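TrwC protein (Escherichia coli, PDB 1OMH) is a conjugative relaxase that recognises and processes the DNA at a plasmid's origin of transfer, its N-terminal relaxase domain being the part described here. Local coordinates at residues 271-274 / 275-278. Sequence-based numbering, arbitrary orientation.
Sequences SVDR and EALR
Asp273 OD1 accepts the backbone N-H of Ala276 at 2.8 Å, a nearly straight bond that meets the carboxylate from above its plane, and the amide N of Glu275 lies 3.1 Å from the same oxygen. With CG anti to the backbone N (chi1 -173°), the carboxylate bends back over the first turn, and its CG rests 3.7 Å from the methyl CB of Ala276. The main chain of Asp273 joins in: its carbonyl O takes the N-H of Leu277, and Arg274 O then receives that of Arg278 at 2.9 Å, so the regular helical bonding is under way. A negative carboxylate here would probably interact favourably with the positive end of the helix dipole. On another side of the turn, Arg274 and Arg278 run side by side in the same direction. The Arg274 chain, bent at chi2 (-85°), lays a face of its guanidinium over Glu275 CA. Arg278 NH2 sits at the guanidinium edge, in plane, 3.6 Å from Arg274 NH2, a probably unfavourable approach of like charges. Arg278 NH1 also bonds weakly to Val100 O; with alanine in place of Arg278, that carbonyl would probably lack this partner and the Arg274 chain turn more freely. Val272 CG2 packs against Leu277 CB at 4.3 Å, the N'–N4 apolar pair of a hydrophobic staple, which joins the Asp273 N-cap in starting helix 274-287.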
ATOM      1  N   SER B 271       9.502  16.590   8.904  1.00 58.95           N
ATOM      2  CA  SER B 271       8.670  16.836  10.074  1.00 60.62           C
ATOM      3  C   SER B 271       7.620  17.848   9.633  1.00 61.14           C
ATOM      4  O   SER B 271       7.713  18.388   8.530  1.00 65.70           O
ATOM      5  CB  SER B 271       9.515  17.421  11.208  1.00 59.62           C
ATOM      6  N   VAL B 272       6.624  18.108  10.475  1.00 58.78           N
ATOM      7  CA  VAL B 272       5.589  19.073  10.118  1.00 54.09           C
ATOM      8  C   VAL B 272       4.477  19.180  11.158  1.00 53.21           C
ATOM      9  O   VAL B 272       4.185  18.227  11.883  1.00 52.30           O
ATOM     10  CB  VAL B 272       4.948  18.723   8.750  1.00 53.47           C
ATOM     11  CG1 VAL B 272       4.161  17.424   8.854  1.00 52.10           C
ATOM     12  CG2 VAL B 272       4.058  19.863   8.283  1.00 54.53           C
ATOM     13  N   ASP B 273       3.860  20.355  11.223  1.00 51.16           N
ATOM     14  CA  ASP B 273       2.768  20.590  12.153  1.00 49.48           C
ATOM     15  C   ASP B 273       1.469  20.208  11.454  1.00 46.95           C
ATOM     16  O   ASP B 273       0.939  20.978  10.651  1.00 45.13           O
ATOM     17  CB  ASP B 273       2.724  22.061  12.560  1.00 50.68           C
ATOM     18  CG  ASP B 273       1.711  22.330  13.652  1.00 53.92           C
ATOM     19  OD1 ASP B 273       0.521  22.006  13.453  1.00 54.49           O
ATOM     20  OD2 ASP B 273       2.105  22.863  14.709  1.00 58.66           O
ATOM     21  N   ARG B 274       0.965  19.017  11.761  1.00 44.17           N
ATOM     22  CA  ARG B 274      -0.261  18.516  11.151  1.00 44.37           C
ATOM     23  C   ARG B 274      -1.452  19.466  11.250  1.00 41.81           C
ATOM     24  O   ARG B 274      -2.205  19.621  10.287  1.00 42.69           O
ATOM     25  CB  ARG B 274      -0.632  17.152  11.749  1.00 46.36           C
ATOM     26  CG  ARG B 274      -2.000  16.628  11.312  1.00 50.02           C
ATOM     27  CD  ARG B 274      -3.104  17.186  12.199  1.00 53.45           C
ATOM     28  NE  ARG B 274      -4.336  17.456  11.465  1.00 59.19           N
ATOM     29  CZ  ARG B 274      -5.380  18.098  11.980  1.00 60.87           C
ATOM     30  NH1 ARG B 274      -5.338  18.535  13.234  1.00 63.55           N
ATOM     31  NH2 ARG B 274      -6.460  18.314  11.243  1.00 61.23           N
ATOM     32  N   GLU B 275      -1.638  20.090  12.409  1.00 40.75           N
ATOM     33  CA  GLU B 275      -2.752  21.014  12.584  1.00 39.32           C
ATOM     34  C   GLU B 275      -2.609  22.175  11.609  1.00 33.63           C
ATOM     35  O   GLU B 275      -3.573  22.581  10.958  1.00 28.00           O
ATOM     36  CB  GLU B 275      -2.789  21.550  14.019  1.00 44.37           C
ATOM     37  CG  GLU B 275      -3.995  22.434  14.314  1.00 53.80           C
ATOM     38  CD  GLU B 275      -3.943  23.057  15.698  1.00 58.09           C
ATOM     39  OE1 GLU B 275      -4.926  23.725  16.086  1.00 59.43           O
ATOM     40  OE2 GLU B 275      -2.919  22.881  16.394  1.00 61.49           O
ATOM     41  N   ALA B 276      -1.395  22.705  11.514  1.00 30.32           N
ATOM     42  CA  ALA B 276      -1.119  23.818  10.612  1.00 28.19           C
ATOM     43  C   ALA B 276      -1.236  23.381   9.150  1.00 24.94           C
ATOM     44  O   ALA B 276      -1.723  24.131   8.308  1.00 22.40           O
ATOM     45  CB  ALA B 276       0.276  24.376  10.886  1.00 29.39           C
ATOM     46  N   LEU B 277      -0.798  22.160   8.854  1.00 24.65           N
ATOM     47  CA  LEU B 277      -0.868  21.650   7.489  1.00 23.51           C
ATOM     48  C   LEU B 277      -2.317  21.507   7.017  1.00 23.09           C
ATOM     49  O   LEU B 277      -2.645  21.828   5.869  1.00 23.61           O
ATOM     50  CB  LEU B 277      -0.150  20.300   7.393  1.00 20.82           C
ATOM     51  CG  LEU B 277      -0.158  19.629   6.014  1.00 21.75           C
ATOM     52  CD1 LEU B 277       0.438  20.566   4.969  1.00 15.19           C
ATOM     53  CD2 LEU B 277       0.626  18.325   6.081  1.00 25.13           C
ATOM     54  N   ARG B 278      -3.186  21.041   7.910  1.00 25.01           N
ATOM     55  CA  ARG B 278      -4.604  20.859   7.589  1.00 29.47           C
ATOM     56  C   ARG B 278      -5.216  22.212   7.225  1.00 28.23           C
ATOM     57  O   ARG B 278      -6.009  22.328   6.281  1.00 23.70           O
ATOM     58  CB  ARG B 278      -5.338  20.266   8.804  1.00 33.05           C
ATOM     59  CG  ARG B 278      -6.592  19.443   8.486  1.00 44.59           C
ATOM     60  CD  ARG B 278      -7.630  20.231   7.699  1.00 47.48           C
ATOM     61  NE  ARG B 278      -8.902  19.518   7.562  1.00 53.07           N
ATOM     62  CZ  ARG B 278      -9.740  19.277   8.567  1.00 54.77           C
ATOM     63  NH1 ARG B 278     -10.876  18.627   8.347  1.00 55.11           N
ATOM     64  NH2 ARG B 278      -9.445  19.688   9.794  1.00 59.36           N
TER